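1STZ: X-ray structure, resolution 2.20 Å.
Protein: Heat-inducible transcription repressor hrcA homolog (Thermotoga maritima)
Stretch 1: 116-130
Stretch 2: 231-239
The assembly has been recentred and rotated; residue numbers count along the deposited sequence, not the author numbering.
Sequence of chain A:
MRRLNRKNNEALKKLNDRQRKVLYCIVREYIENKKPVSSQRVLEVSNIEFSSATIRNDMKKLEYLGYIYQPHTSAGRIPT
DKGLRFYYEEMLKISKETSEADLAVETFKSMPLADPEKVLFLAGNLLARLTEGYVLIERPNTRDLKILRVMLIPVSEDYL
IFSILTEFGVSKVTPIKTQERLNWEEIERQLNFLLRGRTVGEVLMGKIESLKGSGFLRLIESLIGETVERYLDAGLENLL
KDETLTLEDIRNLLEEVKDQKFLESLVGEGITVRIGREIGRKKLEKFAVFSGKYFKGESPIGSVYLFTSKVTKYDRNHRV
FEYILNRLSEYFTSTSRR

Stretch 1 (116-130) PEKVLFLAGNLLARL
Stretch 2 (231-239) YLDAGLENL

Residues 116-130 form a continuous α-helix (phi/psi near -65/-42) with regular i to i+4 hydrogen bonds, such as Ala-128 N to Gly-124 O at 2.9 Å. Residues 231-234 are an extended strand that runs in broadly the same direction, at a crossing angle of -36° and a closest axial approach of 7.8 Å. Gly-235 (82/17) then turns the chain as N-cap of a second helix, where Asn-238 N donates to Gly-235 O at 2.9 Å. The backbones converge along the register: CA-CA distances are 7.3 Å for Phe-121 and Leu-232, 5.7 Å for Asn-125 and Ala-234, and 5.1 Å for Ala-128 and Gly-235.

No hydrogen bond links the stretches; packing holds them, burying 339 Å² in total. Alternation in the strand turns Leu-232 and Ala-234 toward the helix and Asp-233 away. Leu-232 (chi1 t, chi2 145°, between wells) contributes most: its CD1 lies 3.6 Å from Phe-121 CA and 3.8 Å from Glu-117 OE1, while its CD2 lies 4.4 Å from Gly-124 CA. A CB on Gly-124 would clash with that CD2, so glycine leaves room for the leucine.

Where the backbones draw closer, Ala-128, Ala-234 and Gly-235 keep the contact compact, with Asn-125 beside them. Ala-234 CB sits 4.3 Å from Ala-128 CB and 3.5 Å from Asn-125 OD1. Asn-125 (chi1 m) is anchored within its own helix, its ND2 donating to Phe-121 O at 2.7 Å. Ala-128 CB packs 3.8 Å from Gly-235 CA; a CB on Gly-235 would strike this methyl, and its backbone angles independently call for glycine. Finally, Asn-238 (m) points toward the first helix, bringing ND2 to 3.1 Å from Ala-128 O, but the angle is too poor for a hydrogen bond; ND2 is satisfied elsewhere in the structure.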

ATOM      1  N   PRO A 116      -9.120 -16.991   5.847  1.00 18.26           N
ATOM      2  CA  PRO A 116     -10.161 -16.305   5.080  1.00 18.75           C
ATOM      3  C   PRO A 116     -10.721 -15.073   5.812  1.00 19.14           C
ATOM      4  O   PRO A 116     -11.095 -14.126   5.139  1.00 18.92           O
ATOM      5  CB  PRO A 116     -11.222 -17.390   4.863  1.00 18.93           C
ATOM      6  CG  PRO A 116     -10.975 -18.414   5.913  1.00 18.82           C
ATOM      7  CD  PRO A 116      -9.482 -18.390   6.145  1.00 18.17           C
ATOM      8  N   GLU A 117     -10.725 -15.075   7.141  1.00 19.54           N
ATOM      9  CA  GLU A 117     -11.244 -13.960   7.922  1.00 20.65           C
ATOM     10  C   GLU A 117     -10.395 -12.704   7.719  1.00 20.56           C
ATOM     11  O   GLU A 117     -10.934 -11.610   7.530  1.00 19.33           O
ATOM     12  CB  GLU A 117     -11.337 -14.337   9.405  1.00 21.29           C
ATOM     13  CG  GLU A 117     -11.780 -13.223  10.351  1.00 25.25           C
ATOM     14  CD  GLU A 117     -13.188 -12.694  10.068  1.00 29.64           C
ATOM     15  OE1 GLU A 117     -13.452 -11.530  10.433  1.00 31.43           O
ATOM     16  OE2 GLU A 117     -14.022 -13.430   9.478  1.00 32.57           O
ATOM     17  N   LYS A 118      -9.077 -12.872   7.737  1.00 19.97           N
ATOM     18  CA  LYS A 118      -8.159 -11.769   7.499  1.00 20.45           C
ATOM     19  C   LYS A 118      -8.264 -11.240   6.040  1.00 19.29           C
ATOM     20  O   LYS A 118      -8.105 -10.038   5.793  1.00 18.52           O
ATOM     21  CB  LYS A 118      -6.727 -12.203   7.838  1.00 21.14           C
ATOM     22  CG  LYS A 118      -5.662 -11.139   7.623  1.00 24.31           C
ATOM     23  CD  LYS A 118      -5.846  -9.943   8.557  1.00 29.15           C
ATOM     24  CE  LYS A 118      -4.676  -8.960   8.427  1.00 30.75           C
ATOM     25  NZ  LYS A 118      -4.428  -8.223   9.700  1.00 33.70           N
ATOM     26  N   VAL A 119      -8.542 -12.126   5.092  1.00 18.15           N
ATOM     27  CA  VAL A 119      -8.693 -11.710   3.707  1.00 18.59           C
ATOM     28  C   VAL A 119      -9.962 -10.856   3.559  1.00 18.56           C
ATOM     29  O   VAL A 119      -9.926  -9.834   2.900  1.00 18.08           O
ATOM     30  CB  VAL A 119      -8.740 -12.888   2.709  1.00 18.67           C
ATOM     31  CG1 VAL A 119      -9.075 -12.379   1.327  1.00 18.53           C
ATOM     32  CG2 VAL A 119      -7.408 -13.615   2.669  1.00 19.10           C
ATOM     33  N   LEU A 120     -11.057 -11.270   4.186  1.00 19.02           N
ATOM     34  CA  LEU A 120     -12.297 -10.489   4.186  1.00 19.94           C
ATOM     35  C   LEU A 120     -12.093  -9.153   4.905  1.00 20.24           C
ATOM     36  O   LEU A 120     -12.634  -8.129   4.486  1.00 20.86           O
ATOM     37  CB  LEU A 120     -13.440 -11.261   4.854  1.00 19.74           C
ATOM     38  CG  LEU A 120     -13.866 -12.576   4.196  1.00 21.21           C
ATOM     39  CD1 LEU A 120     -15.006 -13.234   4.984  1.00 22.12           C
ATOM     40  CD2 LEU A 120     -14.237 -12.390   2.727  1.00 21.44           C
ATOM     41  N   PHE A 121     -11.321  -9.171   5.983  1.00 20.52           N
ATOM     42  CA  PHE A 121     -10.998  -7.968   6.756  1.00 20.97           C
ATOM     43  C   PHE A 121     -10.270  -6.928   5.891  1.00 20.55           C
ATOM     44  O   PHE A 121     -10.603  -5.746   5.917  1.00 20.40           O
ATOM     45  CB  PHE A 121     -10.106  -8.313   7.966  1.00 21.33           C
ATOM     46  CG  PHE A 121      -9.767  -7.106   8.830  1.00 23.76           C
ATOM     47  CD1 PHE A 121      -8.595  -6.400   8.641  1.00 25.49           C
ATOM     48  CD2 PHE A 121     -10.659  -6.654   9.800  1.00 25.98           C
ATOM     49  CE1 PHE A 121      -8.299  -5.278   9.420  1.00 26.41           C
ATOM     50  CE2 PHE A 121     -10.362  -5.536  10.590  1.00 25.51           C
ATOM     51  CZ  PHE A 121      -9.192  -4.849  10.394  1.00 25.37           C
ATOM     52  N   LEU A 122      -9.267  -7.379   5.134  1.00 19.72           N
ATOM     53  CA  LEU A 122      -8.503  -6.491   4.283  1.00 19.62           C
ATOM     54  C   LEU A 122      -9.348  -5.939   3.148  1.00 18.97           C
ATOM     55  O   LEU A 122      -9.266  -4.764   2.842  1.00 17.83           O
ATOM     56  CB  LEU A 122      -7.272  -7.183   3.721  1.00 19.71           C
ATOM     57  CG  LEU A 122      -6.212  -7.509   4.770  1.00 22.08           C
ATOM     58  CD1 LEU A 122      -5.221  -8.533   4.228  1.00 23.92           C
ATOM     59  CD2 LEU A 122      -5.489  -6.240   5.214  1.00 23.51           C
ATOM     60  N   ALA A 123     -10.147  -6.797   2.534  1.00 18.53           N
ATOM     61  CA  ALA A 123     -11.018  -6.388   1.442  1.00 19.58           C
ATOM     62  C   ALA A 123     -12.029  -5.328   1.889  1.00 19.68           C
ATOM     63  O   ALA A 123     -12.174  -4.310   1.225  1.00 21.08           O
ATOM     64  CB  ALA A 123     -11.737  -7.604   0.813  1.00 19.02           C
ATOM     65  N   GLY A 124     -12.694  -5.544   3.011  1.00 20.06           N
ATOM     66  CA  GLY A 124     -13.745  -4.646   3.473  1.00 20.55           C
ATOM     67  C   GLY A 124     -13.183  -3.285   3.818  1.00 21.06           C
ATOM     68  O   GLY A 124     -13.737  -2.229   3.451  1.00 21.16           O
ATOM     69  N   ASN A 125     -12.020  -3.304   4.454  1.00 20.86           N
ATOM     70  CA  ASN A 125     -11.375  -2.088   4.863  1.00 21.09           C
ATOM     71  C   ASN A 125     -10.789  -1.269   3.712  1.00 20.87           C
ATOM     72  O   ASN A 125     -10.864  -0.034   3.746  1.00 20.04           O
ATOM     73  CB  ASN A 125     -10.368  -2.374   5.963  1.00 21.74           C
ATOM     74  CG  ASN A 125     -11.064  -2.611   7.323  1.00 25.31           C
ATOM     75  OD1 ASN A 125     -11.537  -1.671   7.956  1.00 28.15           O
ATOM     76  ND2 ASN A 125     -11.184  -3.873   7.728  1.00 28.97           N
ATOM     77  N   LEU A 126     -10.232  -1.928   2.693  1.00 19.62           N
ATOM     78  CA  LEU A 126      -9.708  -1.196   1.545  1.00 19.07           C
ATOM     79  C   LEU A 126     -10.875  -0.592   0.730  1.00 18.42           C
ATOM     80  O   LEU A 126     -10.806   0.547   0.277  1.00 16.81           O
ATOM     81  CB  LEU A 126      -8.862  -2.092   0.652  1.00 18.67           C
ATOM     82  CG  LEU A 126      -8.218  -1.371  -0.538  1.00 19.87           C
ATOM     83  CD1 LEU A 126      -7.221  -0.317  -0.082  1.00 19.51           C
ATOM     84  CD2 LEU A 126      -7.502  -2.350  -1.462  1.00 22.25           C
ATOM     85  N   LEU A 127     -11.923  -1.385   0.552  1.00 18.01           N
ATOM     86  CA  LEU A 127     -13.119  -0.967  -0.148  1.00 18.73           C
ATOM     87  C   LEU A 127     -13.764   0.258   0.539  1.00 18.55           C
ATOM     88  O   LEU A 127     -14.101   1.225  -0.123  1.00 18.03           O
ATOM     89  CB  LEU A 127     -14.127  -2.125  -0.209  1.00 18.93           C
ATOM     90  CG  LEU A 127     -15.099  -2.328  -1.375  1.00 21.89           C
ATOM     91  CD1 LEU A 127     -16.352  -3.098  -0.947  1.00 23.48           C
ATOM     92  CD2 LEU A 127     -15.480  -1.118  -2.117  1.00 22.63           C
ATOM     93  N   ALA A 128     -13.955   0.184   1.853  1.00 19.34           N
ATOM     94  CA  ALA A 128     -14.520   1.285   2.644  1.00 20.19           C
ATOM     95  C   ALA A 128     -13.663   2.536   2.552  1.00 21.25           C
ATOM     96  O   ALA A 128     -14.171   3.643   2.351  1.00 22.65           O
ATOM     97  CB  ALA A 128     -14.650   0.877   4.118  1.00 19.83           C
ATOM     98  N   ARG A 129     -12.361   2.365   2.709  1.00 21.71           N
ATOM     99  CA  ARG A 129     -11.440   3.496   2.660  1.00 23.16           C
ATOM    100  C   ARG A 129     -11.428   4.232   1.321  1.00 22.72           C
ATOM    101  O   ARG A 129     -11.494   5.456   1.292  1.00 24.53           O
ATOM    102  CB  ARG A 129     -10.035   3.041   2.987  1.00 23.60           C
ATOM    103  CG  ARG A 129      -9.045   4.168   3.014  1.00 26.89           C
ATOM    104  CD  ARG A 129      -7.807   3.852   3.800  1.00 30.49           C
ATOM    105  NE  ARG A 129      -7.189   2.600   3.369  1.00 33.98           N
ATOM    106  CZ  ARG A 129      -5.932   2.245   3.643  1.00 36.79           C
ATOM    107  NH1 ARG A 129      -5.131   3.053   4.341  1.00 39.23           N
ATOM    108  NH2 ARG A 129      -5.468   1.071   3.213  1.00 37.08           N
ATOM    109  N   LEU A 130     -11.378   3.490   0.226  1.00 21.59           N
ATOM    110  CA  LEU A 130     -11.228   4.070  -1.105  1.00 20.99           C
ATOM    111  C   LEU A 130     -12.514   4.704  -1.647  1.00 20.28           C
ATOM    112  O   LEU A 130     -12.459   5.522  -2.543  1.00 20.83           O
ATOM    113  CB  LEU A 130     -10.754   3.006  -2.092  1.00 20.52           C
ATOM    114  CG  LEU A 130      -9.404   2.361  -1.834  1.00 21.21           C
ATOM    115  CD1 LEU A 130      -9.018   1.489  -3.016  1.00 20.71           C
ATOM    116  CD2 LEU A 130      -8.330   3.409  -1.536  1.00 22.43           C
ATOM    117  N   TYR A 231     -22.010 -10.793   9.282  1.00 22.83           N
ATOM    118  CA  TYR A 231     -21.391  -9.822   8.391  1.00 23.27           C
ATOM    119  C   TYR A 231     -20.234  -9.145   9.079  1.00 23.35           C
ATOM    120  O   TYR A 231     -20.350  -8.783  10.232  1.00 23.74           O
ATOM    121  CB  TYR A 231     -22.399  -8.749   7.974  1.00 23.11           C
ATOM    122  CG  TYR A 231     -23.509  -9.295   7.122  1.00 22.73           C
ATOM    123  CD1 TYR A 231     -24.639  -9.858   7.706  1.00 22.33           C
ATOM    124  CD2 TYR A 231     -23.438  -9.244   5.743  1.00 23.08           C
ATOM    125  CE1 TYR A 231     -25.661 -10.370   6.933  1.00 23.52           C
ATOM    126  CE2 TYR A 231     -24.469  -9.772   4.945  1.00 23.76           C
ATOM    127  CZ  TYR A 231     -25.576 -10.328   5.552  1.00 21.89           C
ATOM    128  OH  TYR A 231     -26.603 -10.853   4.799  1.00 22.36           O
ATOM    129  N   LEU A 232     -19.127  -8.992   8.357  1.00 24.29           N
ATOM    130  CA  LEU A 232     -18.027  -8.104   8.736  1.00 24.87           C
ATOM    131  C   LEU A 232     -18.329  -6.703   8.218  1.00 25.20           C
ATOM    132  O   LEU A 232     -18.566  -6.538   7.019  1.00 26.55           O
ATOM    133  CB  LEU A 232     -16.729  -8.573   8.078  1.00 24.95           C
ATOM    134  CG  LEU A 232     -15.511  -7.642   8.235  1.00 27.58           C
ATOM    135  CD1 LEU A 232     -14.232  -8.452   8.366  1.00 28.70           C
ATOM    136  CD2 LEU A 232     -15.368  -6.635   7.073  1.00 28.87           C
ATOM    137  N   ASP A 233     -18.300  -5.701   9.086  1.00 24.63           N
ATOM    138  CA  ASP A 233     -18.551  -4.321   8.670  1.00 24.87           C
ATOM    139  C   ASP A 233     -17.285  -3.463   8.769  1.00 23.77           C
ATOM    140  O   ASP A 233     -16.400  -3.731   9.562  1.00 23.65           O
ATOM    141  CB  ASP A 233     -19.692  -3.698   9.482  1.00 25.34           C
ATOM    142  CG  ASP A 233     -19.392  -3.627  10.949  1.00 29.13           C
ATOM    143  OD1 ASP A 233     -19.384  -4.692  11.610  1.00 35.46           O
ATOM    144  OD2 ASP A 233     -19.141  -2.555  11.542  1.00 35.98           O
ATOM    145  N   ALA A 234     -17.216  -2.423   7.962  1.00 22.51           N
ATOM    146  CA  ALA A 234     -16.100  -1.473   8.034  1.00 21.92           C
ATOM    147  C   ALA A 234     -16.520  -0.128   7.446  1.00 20.73           C
ATOM    148  O   ALA A 234     -17.395  -0.082   6.597  1.00 21.04           O
ATOM    149  CB  ALA A 234     -14.908  -2.027   7.268  1.00 21.07           C
ATOM    150  N   GLY A 235     -15.878   0.952   7.865  1.00 20.10           N
ATOM    151  CA  GLY A 235     -16.150   2.276   7.330  1.00 19.71           C
ATOM    152  C   GLY A 235     -17.344   3.050   7.905  1.00 19.74           C
ATOM    153  O   GLY A 235     -17.816   4.024   7.298  1.00 19.19           O
ATOM    154  N   LEU A 236     -17.851   2.657   9.063  1.00 19.52           N
ATOM    155  CA  LEU A 236     -18.945   3.430   9.687  1.00 19.87           C
ATOM    156  C   LEU A 236     -18.581   4.913   9.836  1.00 19.83           C
ATOM    157  O   LEU A 236     -19.414   5.806   9.621  1.00 19.71           O
ATOM    158  CB  LEU A 236     -19.338   2.838  11.029  1.00 19.75           C
ATOM    159  CG  LEU A 236     -20.367   3.643  11.834  1.00 22.13           C
ATOM    160  CD1 LEU A 236     -21.634   3.899  11.017  1.00 22.82           C
ATOM    161  CD2 LEU A 236     -20.656   2.891  13.146  1.00 22.96           C
ATOM    162  N   GLU A 237     -17.320   5.146  10.156  1.00 19.57           N
ATOM    163  CA  GLU A 237     -16.736   6.469  10.283  1.00 20.56           C
ATOM    164  C   GLU A 237     -16.874   7.333   9.032  1.00 20.05           C
ATOM    165  O   GLU A 237     -17.061   8.549   9.148  1.00 18.87           O
ATOM    166  CB  GLU A 237     -15.253   6.314  10.647  1.00 21.63           C
ATOM    167  CG  GLU A 237     -14.478   7.600  10.772  1.00 25.89           C
ATOM    168  CD  GLU A 237     -13.151   7.401  11.478  1.00 32.21           C
ATOM    169  OE1 GLU A 237     -12.521   6.324  11.285  1.00 37.04           O
ATOM    170  OE2 GLU A 237     -12.741   8.326  12.224  1.00 35.54           O
ATOM    171  N   ASN A 238     -16.796   6.713   7.849  1.00 19.41           N
ATOM    172  CA  ASN A 238     -16.961   7.441   6.586  1.00 19.21           C
ATOM    173  C   ASN A 238     -18.344   8.064   6.457  1.00 19.61           C
ATOM    174  O   ASN A 238     -18.485   9.164   5.962  1.00 19.63           O
ATOM    175  CB  ASN A 238     -16.710   6.529   5.386  1.00 18.84           C
ATOM    176  CG  ASN A 238     -15.316   5.913   5.391  1.00 18.96           C
ATOM    177  OD1 ASN A 238     -14.347   6.578   5.707  1.00 19.04           O
ATOM    178  ND2 ASN A 238     -15.223   4.632   5.044  1.00 19.34           N
ATOM    179  N   LEU A 239     -19.376   7.357   6.891  1.00 19.97           N
ATOM    180  CA  LEU A 239     -20.735   7.890   6.817  1.00 20.12           C
ATOM    181  C   LEU A 239     -20.922   9.139   7.671  1.00 20.65           C
ATOM    182  O   LEU A 239     -21.666  10.049   7.287  1.00 19.55           O
ATOM    183  CB  LEU A 239     -21.754   6.839   7.222  1.00 19.49           C
ATOM    184  CG  LEU A 239     -21.744   5.618   6.327  1.00 19.69           C
ATOM    185  CD1 LEU A 239     -22.899   4.706   6.711  1.00 20.73           C
ATOM    186  CD2 LEU A 239     -21.774   6.010   4.835  1.00 19.33           C
TER